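Local coordinates for hypothetical protein (Enterococcus faecalis, PDB 2OX7) that is of unknown function but carries a YopX domain, with a mainly beta fold found here in a four-chain assembly, at residues K6-D11 against M17-T22; I32-D37 against Y65-S70; V79-G84 against Y131-N136. All blocks are in the same frame, centred on the assembly; numbering follows the deposited sequence.

Interaction 1 (K6-D11 against M17-T22); sequences KFRAWD and MLENVT
Met17, a selenomethionine, sends CG anti to its backbone N (chi1 -174°), and two further bends fold the chain back so that its SE lies 3.5 Å from Ala9 O and its terminal CE reaches Arg8 and Trp10. CE sits over one face of the Arg8 guanidinium, offset toward the rim, and 4.1 Å from Trp10 CE3. At the far end of the contact a bend in the last torsion of Lys6 (chi4 83°) turns NZ to Asn20 OD1, a 2.9 Å hydrogen bond in which the ammonium stands above the carbonyl plane. The backbones form the beta hairpin 7-11/16-19, antiparallel at 157° by their axes. Ala9 and Leu18 are a hydrogen-bonded pair, with Ala9 N to Leu18 O at 2.9 Å and Leu18 N to Ala9 O at 2.7 Å. Trp10 and Met17 make the adjoining non-hydrogen-bonded pair. At Asn20 the chain turns a corner; beyond it the chain enters strand 21-25 of another sheet, and Val21 CG2 still packs on Ala9 CB at 4.0 Å. One water accepts from Phe7 N and donates to Val21 O, bridging the two segments at the corner. A second water accepts from Arg8 NH1 and donates to Glu19 OE2 (2.6 Å), linking two opposite charges that do not touch directly. The other arm of the guanidinium is held more directly: NH2 bonds Glu83 O and forms a salt bridge with Asp85. Two grips on NH2, one on NH1 and the methyl over its face would limit rotation of the group. Trp10 also stacks on His138.

Interaction 2 (I32-D37 against Y65-S70); sequences IAIITD and YVIMQS
Ile34 lays its CG2 methyl almost squarely over the ring of Tyr65, 4.2 Å from the centroid and 4° off the ring normal, a CH-pi contact. The two residues belong to different antiparallel sheets, strand 31-41 to one and strand 65-71 to the other, so this is side-chain packing between sheets, with no hydrogen bond across it. The other branch of Ile34 does separate work. CG1 stands anti to the backbone N (chi1 -170°) and carries CD1 to within 3.9 Å of Ile67 CD1, the two isoleucine side chains lying alongside each other and pointing opposite ways. Ile34 thus spans Tyr65 and Ile67, one branch on each, alternate residues whose CB atoms both point toward it. Around this first shell, Ala9, Val21 and Phe63 pack on Ile34, the ring of Phe63 also meets that of Tyr65 with the planes inclined, and Phe7 and Pro23 back Ile67. Strand 31-41 is paired through backbone bonds of Ile34 with Asp55 and of Ile35 with Thr22; just before them Ile32 and Ala33 sit opposite the single residue Leu24, a classic beta bulge, and Ile35 packs on Ile49 of a second subunit. At the polar end of the tyrosine ring, Tyr65 OH is hydrogen-bonded to Asp55 OD2.

Interaction 3 (V79-G84 against Y131-N136); sequences VEIFEG and YLVIGN
Gly84 and Asn136 form the close end of this contact, with Gly84 O only 3.2 Å from Asn136 CB and the two CA atoms 5.4 Å apart. Strand 131-136 is an outermost strand of a four-stranded antiparallel sheet within the chain. Residues 81-84 run beside 133-136, their end-to-end directions 24° apart, yet the two segments share no hydrogen bond. Gly84 has a positive phi (86°), at which a CB would press against the carbonyl O of Glu83, and its backbone bonds to Ile137 just beyond the strand. CG of Asn136 sits between the backbone N and the carbonyl carbon (chi1 65°), with its amide turned to other partners: ND2 bonds Glu139 OE2 and OD1 accepts from His138 N. Toward the other end the chains part. The CA atoms of Ile81 and Val133 are 7.1 Å apart, and the gap is bridged by methylene and methyl, Ile81 CG1 to Val133 CG2 at 3.9 Å. Ile81 is buried, with Ile104 beside it, whereas Val133 is partly exposed. Val79, on the solvent side, makes no close contact with the strand. There one carboxylate ties both segments: Asp75 OD1 accepts from Val79 N, and OD2 from Val133 N.

Interactions 1 and 2 lie side by side, their centres about 5 Å apart, because strand 7-11 neighbours 65-71 in one sheet and strand 21-25 neighbours 31-41 in another. Lys6 O to Ser70 N and Thr22 N to Ile35 O, each 2.8 Å, are backbone bonds of these two pairings. Interaction 3 is farther off, its centre about 14 Å from that of interaction 1 and 18 Å from that of interaction 2. Segment 79-84 joins it to both: Glu83 OE1 accepts from Gln69 N at 2.8 Å, and Glu83 O from Arg8 NH2 at 2.9 Å. Asn136 OD1 packs against Met17 CE at 3.4 Å. Interactions 1 and 2 also touch a second subunit.

Interaction 1 (K6-D11 against M17-T22)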
ATOM      1  N   LYS A   6     -22.453  -2.377  -0.576  1.00 27.83           N
ATOM      2  CA  LYS A   6     -23.207  -3.547  -0.870  1.00 26.25           C
ATOM      3  C   LYS A   6     -22.767  -4.575   0.150  1.00 25.00           C
ATOM      4  O   LYS A   6     -21.552  -4.740   0.387  1.00 24.62           O
ATOM      5  CB  LYS A   6     -22.943  -4.004  -2.303  1.00 26.30           C
ATOM      6  CG  LYS A   6     -23.687  -5.238  -2.687  1.00 30.32           C
ATOM      7  CD  LYS A   6     -23.530  -5.475  -4.181  1.00 36.12           C
ATOM      8  CE  LYS A   6     -24.666  -6.327  -4.695  1.00 40.87           C
ATOM      9  NZ  LYS A   6     -25.853  -5.437  -4.965  1.00 47.03           N
ATOM     10  N   PHE A   7     -23.740  -5.247   0.776  1.00 22.95           N
ATOM     11  CA  PHE A   7     -23.440  -6.154   1.868  1.00 23.32           C
ATOM     12  C   PHE A   7     -24.072  -7.512   1.681  1.00 24.39           C
ATOM     13  O   PHE A   7     -25.170  -7.621   1.116  1.00 24.62           O
ATOM     14  CB  PHE A   7     -23.925  -5.586   3.234  1.00 24.08           C
ATOM     15  CG  PHE A   7     -23.329  -4.253   3.560  1.00 25.72           C
ATOM     16  CD1 PHE A   7     -22.058  -4.159   4.129  1.00 26.44           C
ATOM     17  CD2 PHE A   7     -24.026  -3.093   3.266  1.00 24.83           C
ATOM     18  CE1 PHE A   7     -21.494  -2.897   4.401  1.00 27.52           C
ATOM     19  CE2 PHE A   7     -23.479  -1.851   3.517  1.00 27.03           C
ATOM     20  CZ  PHE A   7     -22.208  -1.754   4.090  1.00 26.86           C
ATOM     21  N   ARG A   8     -23.387  -8.529   2.190  1.00 24.23           N
ATOM     22  CA  ARG A   8     -23.953  -9.889   2.330  1.00 25.31           C
ATOM     23  C   ARG A   8     -23.789 -10.310   3.789  1.00 26.25           C
ATOM     24  O   ARG A   8     -22.976  -9.737   4.532  1.00 25.54           O
ATOM     25  CB  ARG A   8     -23.281 -10.902   1.394  1.00 24.91           C
ATOM     26  CG  ARG A   8     -21.835 -11.177   1.748  1.00 23.31           C
ATOM     27  CD  ARG A   8     -21.154 -12.072   0.741  1.00 24.22           C
ATOM     28  NE  ARG A   8     -19.796 -12.413   1.209  1.00 21.80           N
ATOM     29  CZ  ARG A   8     -18.927 -13.128   0.495  1.00 19.57           C
ATOM     30  NH1 ARG A   8     -19.269 -13.527  -0.719  1.00 22.72           N
ATOM     31  NH2 ARG A   8     -17.714 -13.393   0.987  1.00 21.22           N
ATOM     32  N   ALA A   9     -24.577 -11.300   4.213  1.00 26.87           N
ATOM     33  CA  ALA A   9     -24.550 -11.743   5.604  1.00 28.33           C
ATOM     34  C   ALA A   9     -24.606 -13.252   5.697  1.00 29.13           C
ATOM     35  O   ALA A   9     -25.356 -13.901   4.965  1.00 30.49           O
ATOM     36  CB  ALA A   9     -25.702 -11.161   6.385  1.00 29.35           C
ATOM     37  N   TRP A  10     -23.769 -13.800   6.557  1.00 29.88           N
ATOM     38  CA  TRP A  10     -23.762 -15.232   6.810  1.00 31.70           C
ATOM     39  C   TRP A  10     -24.579 -15.389   8.064  1.00 32.18           C
ATOM     40  O   TRP A  10     -24.273 -14.772   9.081  1.00 30.92           O
ATOM     41  CB  TRP A  10     -22.348 -15.719   7.058  1.00 32.09           C
ATOM     42  CG  TRP A  10     -22.236 -17.170   7.461  1.00 32.56           C
ATOM     43  CD1 TRP A  10     -21.778 -17.650   8.661  1.00 32.54           C
ATOM     44  CD2 TRP A  10     -22.543 -18.311   6.659  1.00 31.86           C
ATOM     45  NE1 TRP A  10     -21.790 -19.023   8.650  1.00 35.39           N
ATOM     46  CE2 TRP A  10     -22.256 -19.456   7.439  1.00 32.73           C
ATOM     47  CE3 TRP A  10     -23.020 -18.481   5.350  1.00 31.47           C
ATOM     48  CZ2 TRP A  10     -22.430 -20.759   6.956  1.00 34.01           C
ATOM     49  CZ3 TRP A  10     -23.223 -19.763   4.876  1.00 33.88           C
ATOM     50  CH2 TRP A  10     -22.919 -20.899   5.684  1.00 32.77           C
ATOM     51  N   ASP A  11     -25.648 -16.178   7.956  1.00 33.88           N
ATOM     52  CA  ASP A  11     -26.510 -16.501   9.099  1.00 36.20           C
ATOM     53  C   ASP A  11     -25.914 -17.742   9.731  1.00 37.50           C
ATOM     54  O   ASP A  11     -25.939 -18.797   9.124  1.00 37.16           O
ATOM     55  CB  ASP A  11     -27.910 -16.799   8.579  1.00 36.11           C
ATOM     56  CG  ASP A  11     -28.915 -17.130   9.688  1.00 38.48           C
ATOM     57  OD1 ASP A  11     -28.515 -17.503  10.818  1.00 38.52           O
ATOM     58  OD2 ASP A  11     -30.124 -16.981   9.388  1.00 39.88           O
HETATM   59  N   MSE A  17     -26.003 -18.074   3.346  1.00 36.99           N
HETATM   60  CA  MSE A  17     -25.547 -16.725   2.946  1.00 36.07           C
HETATM   61  C   MSE A  17     -26.733 -15.940   2.425  1.00 35.40           C
HETATM   62  O   MSE A  17     -27.456 -16.396   1.545  1.00 36.47           O
HETATM   63  CB  MSE A  17     -24.465 -16.791   1.863  1.00 35.95           C
HETATM   64  CG  MSE A  17     -23.850 -15.423   1.520  1.00 35.67           C
HETATM   65 SE   MSE A  17     -22.701 -14.860   2.963  1.00 39.05          SE
HETATM   66  CE  MSE A  17     -21.137 -16.070   2.670  1.00 31.30           C
ATOM     67  N   LEU A  18     -26.915 -14.742   2.946  1.00 34.46           N
ATOM     68  CA  LEU A  18     -27.961 -13.854   2.478  1.00 33.21           C
ATOM     69  C   LEU A  18     -27.346 -12.775   1.639  1.00 32.70           C
ATOM     70  O   LEU A  18     -26.425 -12.095   2.113  1.00 31.42           O
ATOM     71  CB  LEU A  18     -28.630 -13.203   3.678  1.00 33.77           C
ATOM     72  CG  LEU A  18     -29.172 -14.184   4.723  1.00 36.29           C
ATOM     73  CD1 LEU A  18     -29.754 -13.381   5.873  1.00 36.45           C
ATOM     74  CD2 LEU A  18     -30.214 -15.112   4.122  1.00 37.20           C
ATOM     75  N   GLU A  19     -27.864 -12.577   0.424  1.00 31.89           N
ATOM     76  CA  GLU A  19     -27.316 -11.544  -0.449  1.00 33.63           C
ATOM     77  C   GLU A  19     -28.029 -10.219  -0.305  1.00 33.88           C
ATOM     78  O   GLU A  19     -29.208 -10.165   0.064  1.00 34.45           O
ATOM     79  CB  GLU A  19     -27.327 -11.990  -1.913  1.00 34.08           C
ATOM     80  CG  GLU A  19     -26.584 -13.280  -2.160  1.00 34.84           C
ATOM     81  CD  GLU A  19     -25.080 -13.168  -1.895  1.00 39.42           C
ATOM     82  OE1 GLU A  19     -24.513 -12.050  -1.987  1.00 42.45           O
ATOM     83  OE2 GLU A  19     -24.465 -14.213  -1.599  1.00 41.44           O
ATOM     84  N   ASN A  20     -27.299  -9.149  -0.607  1.00 33.90           N
ATOM     85  CA  ASN A  20     -27.859  -7.830  -0.766  1.00 34.93           C
ATOM     86  C   ASN A  20     -28.727  -7.396   0.399  1.00 34.58           C
ATOM     87  O   ASN A  20     -29.878  -6.961   0.209  1.00 36.24           O
ATOM     88  CB  ASN A  20     -28.606  -7.715  -2.094  1.00 36.92           C
ATOM     89  CG  ASN A  20     -28.218  -6.476  -2.862  1.00 39.69           C
ATOM     90  OD1 ASN A  20     -28.423  -6.402  -4.080  1.00 47.67           O
ATOM     91  ND2 ASN A  20     -27.674  -5.479  -2.161  1.00 42.82           N
ATOM     92  N   VAL A  21     -28.149  -7.482   1.595  1.00 32.49           N
ATOM     93  CA  VAL A  21     -28.810  -7.094   2.863  1.00 32.46           C
ATOM     94  C   VAL A  21     -28.476  -5.654   3.260  1.00 32.74           C
ATOM     95  O   VAL A  21     -27.463  -5.097   2.809  1.00 31.47           O
ATOM     96  CB  VAL A  21     -28.427  -8.033   4.053  1.00 32.44           C
ATOM     97  CG1 VAL A  21     -28.661  -9.515   3.717  1.00 32.46           C
ATOM     98  CG2 VAL A  21     -26.972  -7.816   4.549  1.00 30.82           C
ATOM     99  N   THR A  22     -29.312  -5.060   4.120  1.00 32.09           N
ATOM    100  CA  THR A  22     -29.005  -3.749   4.689  1.00 32.91           C
ATOM    101  C   THR A  22     -28.809  -3.896   6.185  1.00 33.17           C
ATOM    102  O   THR A  22     -29.761  -4.165   6.912  1.00 33.26           O
ATOM    103  CB  THR A  22     -30.131  -2.729   4.405  1.00 33.31           C
ATOM    104  OG1 THR A  22     -30.359  -2.665   2.993  1.00 34.04           O
ATOM    105  CG2 THR A  22     -29.748  -1.339   4.903  1.00 34.18           C
TER
HETATM  106  O   HOH W   1     -26.529  -4.238   0.470  1.00 29.92           O
HETATM  107  O   HOH W   2     -21.913 -14.040  -1.845  1.00 35.13           O

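Interaction 2 (I32-D37 against Y65-S70)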
ATOM      1  N   ILE A  32     -27.774  -4.288  15.256  1.00 47.86           N
ATOM      2  CA  ILE A  32     -28.936  -4.648  16.069  1.00 46.29           C
ATOM      3  C   ILE A  32     -30.110  -5.129  15.217  1.00 45.16           C
ATOM      4  O   ILE A  32     -31.070  -5.707  15.740  1.00 45.06           O
ATOM      5  CB  ILE A  32     -29.336  -3.516  17.055  1.00 46.28           C
ATOM      6  CG1 ILE A  32     -29.701  -2.220  16.308  1.00 46.46           C
ATOM      7  CG2 ILE A  32     -28.219  -3.301  18.097  1.00 45.27           C
ATOM      8  CD1 ILE A  32     -30.400  -1.145  17.192  1.00 46.21           C
ATOM      9  N   ALA A  33     -30.025  -4.914  13.904  1.00 43.28           N
ATOM     10  CA  ALA A  33     -31.050  -5.405  12.982  1.00 41.97           C
ATOM     11  C   ALA A  33     -30.477  -5.683  11.608  1.00 41.40           C
ATOM     12  O   ALA A  33     -29.385  -5.219  11.264  1.00 39.65           O
ATOM     13  CB  ALA A  33     -32.222  -4.406  12.875  1.00 42.18           C
ATOM     14  N   ILE A  34     -31.237  -6.435  10.827  1.00 40.86           N
ATOM     15  CA  ILE A  34     -30.913  -6.644   9.436  1.00 41.11           C
ATOM     16  C   ILE A  34     -32.184  -6.637   8.598  1.00 40.96           C
ATOM     17  O   ILE A  34     -33.173  -7.303   8.933  1.00 40.57           O
ATOM     18  CB  ILE A  34     -30.053  -7.932   9.246  1.00 41.03           C
ATOM     19  CG1 ILE A  34     -29.505  -8.029   7.825  1.00 41.19           C
ATOM     20  CG2 ILE A  34     -30.805  -9.203   9.677  1.00 42.56           C
ATOM     21  CD1 ILE A  34     -28.378  -9.060   7.708  1.00 41.85           C
ATOM     22  N   ILE A  35     -32.160  -5.841   7.541  1.00 40.42           N
ATOM     23  CA  ILE A  35     -33.201  -5.879   6.521  1.00 40.66           C
ATOM     24  C   ILE A  35     -32.712  -6.716   5.345  1.00 41.88           C
ATOM     25  O   ILE A  35     -31.694  -6.381   4.715  1.00 41.29           O
ATOM     26  CB  ILE A  35     -33.547  -4.458   6.035  1.00 40.48           C
ATOM     27  CG1 ILE A  35     -34.096  -3.622   7.207  1.00 39.83           C
ATOM     28  CG2 ILE A  35     -34.533  -4.528   4.870  1.00 39.31           C
ATOM     29  CD1 ILE A  35     -34.386  -2.160   6.886  1.00 40.60           C
ATOM     30  N   THR A  36     -33.427  -7.799   5.050  1.00 42.26           N
ATOM     31  CA  THR A  36     -33.071  -8.646   3.922  1.00 44.18           C
ATOM     32  C   THR A  36     -33.839  -8.297   2.641  1.00 45.07           C
ATOM     33  O   THR A  36     -33.319  -8.510   1.537  1.00 45.95           O
ATOM     34  CB  THR A  36     -33.185 -10.151   4.262  1.00 44.14           C
ATOM     35  OG1 THR A  36     -34.448 -10.409   4.888  1.00 46.19           O
ATOM     36  CG2 THR A  36     -32.094 -10.558   5.225  1.00 44.60           C
ATOM     37  N   ASP A  37     -35.053  -7.756   2.788  1.00 45.58           N
ATOM     38  CA  ASP A  37     -35.871  -7.256   1.660  1.00 46.38           C
ATOM     39  C   ASP A  37     -36.649  -6.019   2.078  1.00 45.46           C
ATOM     40  O   ASP A  37     -37.143  -5.941   3.200  1.00 46.13           O
ATOM     41  CB  ASP A  37     -36.914  -8.290   1.168  1.00 47.14           C
ATOM     42  CG  ASP A  37     -36.291  -9.581   0.728  1.00 50.67           C
ATOM     43  OD1 ASP A  37     -36.147  -9.785  -0.502  1.00 56.36           O
ATOM     44  OD2 ASP A  37     -35.928 -10.386   1.616  1.00 54.26           O
ATOM     45  N   TYR A  65     -25.625 -13.078  12.770  1.00 42.44           N
ATOM     46  CA  TYR A  65     -25.351 -12.639  11.400  1.00 40.61           C
ATOM     47  C   TYR A  65     -23.982 -11.986  11.343  1.00 39.25           C
ATOM     48  O   TYR A  65     -23.637 -11.187  12.221  1.00 38.72           O
ATOM     49  CB  TYR A  65     -26.417 -11.665  10.919  1.00 41.29           C
ATOM     50  CG  TYR A  65     -27.811 -12.254  10.899  1.00 42.65           C
ATOM     51  CD1 TYR A  65     -28.302 -12.905   9.777  1.00 43.79           C
ATOM     52  CD2 TYR A  65     -28.640 -12.163  12.025  1.00 44.94           C
ATOM     53  CE1 TYR A  65     -29.583 -13.446   9.764  1.00 45.02           C
ATOM     54  CE2 TYR A  65     -29.916 -12.695  12.022  1.00 44.24           C
ATOM     55  CZ  TYR A  65     -30.384 -13.338  10.898  1.00 45.39           C
ATOM     56  OH  TYR A  65     -31.670 -13.858  10.899  1.00 44.86           O
ATOM     57  N   VAL A  66     -23.206 -12.351  10.321  1.00 36.69           N
ATOM     58  CA  VAL A  66     -21.852 -11.824  10.138  1.00 35.14           C
ATOM     59  C   VAL A  66     -21.885 -11.034   8.835  1.00 32.82           C
ATOM     60  O   VAL A  66     -22.153 -11.618   7.783  1.00 33.41           O
ATOM     61  CB  VAL A  66     -20.825 -12.974  10.043  1.00 35.33           C
ATOM     62  CG1 VAL A  66     -19.437 -12.448   9.673  1.00 35.41           C
ATOM     63  CG2 VAL A  66     -20.777 -13.778  11.361  1.00 36.98           C
ATOM     64  N   ILE A  67     -21.631  -9.726   8.897  1.00 30.97           N
ATOM     65  CA  ILE A  67     -21.721  -8.866   7.700  1.00 29.74           C
ATOM     66  C   ILE A  67     -20.370  -8.794   6.974  1.00 28.26           C
ATOM     67  O   ILE A  67     -19.301  -8.795   7.630  1.00 28.16           O
ATOM     68  CB  ILE A  67     -22.185  -7.438   8.051  1.00 30.32           C
ATOM     69  CG1 ILE A  67     -23.554  -7.473   8.725  1.00 33.67           C
ATOM     70  CG2 ILE A  67     -22.293  -6.550   6.797  1.00 31.96           C
ATOM     71  CD1 ILE A  67     -24.722  -7.771   7.774  1.00 37.59           C
HETATM   72  N   MSE A  68     -20.442  -8.740   5.634  1.00 26.64           N
HETATM   73  CA  MSE A  68     -19.256  -8.610   4.773  1.00 25.83           C
HETATM   74  C   MSE A  68     -19.610  -7.615   3.700  1.00 23.68           C
HETATM   75  O   MSE A  68     -20.723  -7.660   3.155  1.00 24.28           O
HETATM   76  CB  MSE A  68     -18.878  -9.953   4.143  1.00 24.03           C
HETATM   77  CG  MSE A  68     -18.319 -10.966   5.137  1.00 25.53           C
HETATM   78 SE   MSE A  68     -18.579 -12.795   4.441  1.00 35.22          SE
HETATM   79  CE  MSE A  68     -20.347 -13.163   5.274  1.00 28.50           C
ATOM     80  N   GLN A  69     -18.667  -6.723   3.366  1.00 21.79           N
ATOM     81  CA  GLN A  69     -18.958  -5.685   2.402  1.00 21.10           C
ATOM     82  C   GLN A  69     -18.267  -5.993   1.085  1.00 20.89           C
ATOM     83  O   GLN A  69     -17.193  -6.597   1.065  1.00 20.17           O
ATOM     84  CB  GLN A  69     -18.470  -4.322   2.935  1.00 22.38           C
ATOM     85  CG  GLN A  69     -18.822  -3.178   1.998  1.00 22.86           C
ATOM     86  CD  GLN A  69     -18.568  -1.786   2.615  1.00 23.64           C
ATOM     87  OE1 GLN A  69     -18.201  -1.667   3.789  1.00 23.02           O
ATOM     88  NE2 GLN A  69     -18.822  -0.744   1.825  1.00 21.72           N
ATOM     89  N   SER A  70     -18.886  -5.568   0.001  1.00 19.68           N
ATOM     90  CA  SER A  70     -18.202  -5.625  -1.305  1.00 20.49           C
ATOM     91  C   SER A  70     -16.987  -4.704  -1.357  1.00 19.73           C
ATOM     92  O   SER A  70     -17.053  -3.508  -0.937  1.00 19.97           O
ATOM     93  CB  SER A  70     -19.149  -5.266  -2.418  1.00 20.93           C
ATOM     94  OG  SER A  70     -18.467  -5.150  -3.671  1.00 24.21           O
TER

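Interaction 3 (V79-G84 against Y131-N136)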
ATOM      1  N   VAL A  79     -17.193 -11.292 -11.270  1.00 20.35           N
ATOM      2  CA  VAL A  79     -17.867 -11.513  -9.981  1.00 21.30           C
ATOM      3  C   VAL A  79     -17.354 -10.515  -8.944  1.00 20.89           C
ATOM      4  O   VAL A  79     -16.137 -10.331  -8.807  1.00 21.79           O
ATOM      5  CB  VAL A  79     -17.642 -12.955  -9.477  1.00 20.80           C
ATOM      6  CG1 VAL A  79     -18.258 -13.132  -8.090  1.00 22.72           C
ATOM      7  CG2 VAL A  79     -18.255 -13.976 -10.466  1.00 23.04           C
ATOM      8  N   GLU A  80     -18.273  -9.892  -8.201  1.00 21.32           N
ATOM      9  CA  GLU A  80     -17.906  -8.865  -7.226  1.00 22.96           C
ATOM     10  C   GLU A  80     -17.225  -9.585  -6.074  1.00 20.81           C
ATOM     11  O   GLU A  80     -17.712 -10.602  -5.622  1.00 21.37           O
ATOM     12  CB  GLU A  80     -19.155  -8.131  -6.724  1.00 24.47           C
ATOM     13  CG  GLU A  80     -18.873  -6.745  -6.129  1.00 28.56           C
ATOM     14  CD  GLU A  80     -20.088  -5.774  -6.137  1.00 30.73           C
ATOM     15  OE1 GLU A  80     -21.094  -6.014  -6.882  1.00 41.20           O
ATOM     16  OE2 GLU A  80     -20.040  -4.764  -5.388  1.00 40.13           O
ATOM     17  N   ILE A  81     -16.069  -9.076  -5.643  1.00 18.77           N
ATOM     18  CA  ILE A  81     -15.261  -9.693  -4.581  1.00 17.32           C
ATOM     19  C   ILE A  81     -15.646  -9.043  -3.249  1.00 18.54           C
ATOM     20  O   ILE A  81     -15.582  -7.813  -3.111  1.00 18.18           O
ATOM     21  CB  ILE A  81     -13.770  -9.448  -4.838  1.00 17.17           C
ATOM     22  CG1 ILE A  81     -13.322 -10.214  -6.099  1.00 17.11           C
ATOM     23  CG2 ILE A  81     -12.912  -9.933  -3.610  1.00 16.97           C
ATOM     24  CD1 ILE A  81     -11.948  -9.678  -6.614  1.00 17.32           C
ATOM     25  N   PHE A  82     -16.043  -9.870  -2.278  1.00 18.01           N
ATOM     26  CA  PHE A  82     -16.420  -9.391  -0.942  1.00 18.57           C
ATOM     27  C   PHE A  82     -15.370  -9.770   0.104  1.00 19.37           C
ATOM     28  O   PHE A  82     -14.632 -10.776  -0.041  1.00 18.81           O
ATOM     29  CB  PHE A  82     -17.720 -10.112  -0.491  1.00 19.03           C
ATOM     30  CG  PHE A  82     -18.957  -9.577  -1.123  1.00 19.21           C
ATOM     31  CD1 PHE A  82     -19.836  -8.804  -0.375  1.00 21.37           C
ATOM     32  CD2 PHE A  82     -19.245  -9.855  -2.449  1.00 18.12           C
ATOM     33  CE1 PHE A  82     -21.025  -8.308  -0.955  1.00 22.09           C
ATOM     34  CE2 PHE A  82     -20.434  -9.346  -3.068  1.00 23.36           C
ATOM     35  CZ  PHE A  82     -21.316  -8.559  -2.318  1.00 18.79           C
ATOM     36  N   GLU A  83     -15.403  -9.061   1.224  1.00 20.62           N
ATOM     37  CA  GLU A  83     -14.662  -9.552   2.385  1.00 22.07           C
ATOM     38  C   GLU A  83     -15.084 -11.010   2.635  1.00 20.89           C
ATOM     39  O   GLU A  83     -16.282 -11.365   2.498  1.00 21.29           O
ATOM     40  CB  GLU A  83     -15.037  -8.788   3.657  1.00 22.61           C
ATOM     41  CG  GLU A  83     -14.885  -7.299   3.681  1.00 26.85           C
ATOM     42  CD  GLU A  83     -15.389  -6.751   5.038  1.00 28.76           C
ATOM     43  OE1 GLU A  83     -16.602  -6.381   5.186  1.00 26.27           O
ATOM     44  OE2 GLU A  83     -14.560  -6.755   5.971  1.00 37.73           O
ATOM     45  N   GLY A  84     -14.129 -11.821   3.085  1.00 20.73           N
ATOM     46  CA  GLY A  84     -14.398 -13.250   3.378  1.00 21.69           C
ATOM     47  C   GLY A  84     -14.264 -14.171   2.173  1.00 21.24           C
ATOM     48  O   GLY A  84     -14.154 -15.402   2.334  1.00 21.12           O
ATOM     49  N   TYR A 131      -7.240 -13.777 -11.171  1.00 19.14           N
ATOM     50  CA  TYR A 131      -7.715 -14.465  -9.935  1.00 18.91           C
ATOM     51  C   TYR A 131      -9.209 -14.714 -10.053  1.00 19.22           C
ATOM     52  O   TYR A 131      -9.966 -13.896 -10.639  1.00 18.01           O
ATOM     53  CB  TYR A 131      -7.464 -13.638  -8.629  1.00 19.89           C
ATOM     54  CG  TYR A 131      -6.026 -13.639  -8.256  1.00 19.27           C
ATOM     55  CD1 TYR A 131      -5.553 -14.535  -7.293  1.00 19.79           C
ATOM     56  CD2 TYR A 131      -5.104 -12.835  -8.937  1.00 20.15           C
ATOM     57  CE1 TYR A 131      -4.208 -14.584  -6.971  1.00 18.65           C
ATOM     58  CE2 TYR A 131      -3.733 -12.877  -8.609  1.00 22.24           C
ATOM     59  CZ  TYR A 131      -3.301 -13.763  -7.638  1.00 21.51           C
ATOM     60  OH  TYR A 131      -1.957 -13.886  -7.314  1.00 24.09           O
ATOM     61  N   LEU A 132      -9.643 -15.779  -9.401  1.00 17.91           N
ATOM     62  CA  LEU A 132     -11.055 -16.145  -9.386  1.00 18.36           C
ATOM     63  C   LEU A 132     -11.522 -16.397  -7.960  1.00 18.48           C
ATOM     64  O   LEU A 132     -10.790 -16.973  -7.189  1.00 18.07           O
ATOM     65  CB  LEU A 132     -11.234 -17.411 -10.207  1.00 20.18           C
ATOM     66  CG  LEU A 132     -11.194 -17.286 -11.742  1.00 21.74           C
ATOM     67  CD1 LEU A 132     -11.296 -18.684 -12.380  1.00 28.10           C
ATOM     68  CD2 LEU A 132     -12.369 -16.415 -12.208  1.00 25.09           C
ATOM     69  N   VAL A 133     -12.742 -15.975  -7.643  1.00 17.67           N
ATOM     70  CA  VAL A 133     -13.355 -16.289  -6.343  1.00 18.73           C
ATOM     71  C   VAL A 133     -13.795 -17.770  -6.400  1.00 19.53           C
ATOM     72  O   VAL A 133     -14.612 -18.141  -7.248  1.00 20.26           O
ATOM     73  CB  VAL A 133     -14.608 -15.492  -6.115  1.00 19.66           C
ATOM     74  CG1 VAL A 133     -15.270 -15.906  -4.761  1.00 18.93           C
ATOM     75  CG2 VAL A 133     -14.275 -13.984  -6.036  1.00 20.49           C
ATOM     76  N   ILE A 134     -13.318 -18.574  -5.466  1.00 19.96           N
ATOM     77  CA  ILE A 134     -13.708 -19.995  -5.478  1.00 21.61           C
ATOM     78  C   ILE A 134     -14.442 -20.451  -4.205  1.00 21.94           C
ATOM     79  O   ILE A 134     -14.674 -21.645  -4.005  1.00 23.11           O
ATOM     80  CB  ILE A 134     -12.532 -20.870  -5.786  1.00 21.95           C
ATOM     81  CG1 ILE A 134     -11.409 -20.689  -4.733  1.00 23.99           C
ATOM     82  CG2 ILE A 134     -12.171 -20.712  -7.270  1.00 21.64           C
ATOM     83  CD1 ILE A 134     -10.478 -21.862  -4.727  1.00 30.29           C
ATOM     84  N   GLY A 135     -14.847 -19.487  -3.402  1.00 22.36           N
ATOM     85  CA  GLY A 135     -15.598 -19.757  -2.171  1.00 22.08           C
ATOM     86  C   GLY A 135     -15.357 -18.677  -1.143  1.00 23.05           C
ATOM     87  O   GLY A 135     -14.812 -17.586  -1.445  1.00 21.39           O
ATOM     88  N   ASN A 136     -15.806 -18.944   0.077  1.00 22.47           N
ATOM     89  CA  ASN A 136     -15.576 -18.006   1.145  1.00 22.38           C
ATOM     90  C   ASN A 136     -15.395 -18.779   2.435  1.00 23.41           C
ATOM     91  O   ASN A 136     -15.676 -19.991   2.503  1.00 24.90           O
ATOM     92  CB  ASN A 136     -16.680 -16.967   1.219  1.00 22.23           C
ATOM     93  CG  ASN A 136     -18.053 -17.570   1.588  1.00 23.94           C
ATOM     94  OD1 ASN A 136     -18.296 -17.900   2.731  1.00 28.16           O
ATOM     95  ND2 ASN A 136     -18.950 -17.676   0.602  1.00 26.65           N
TER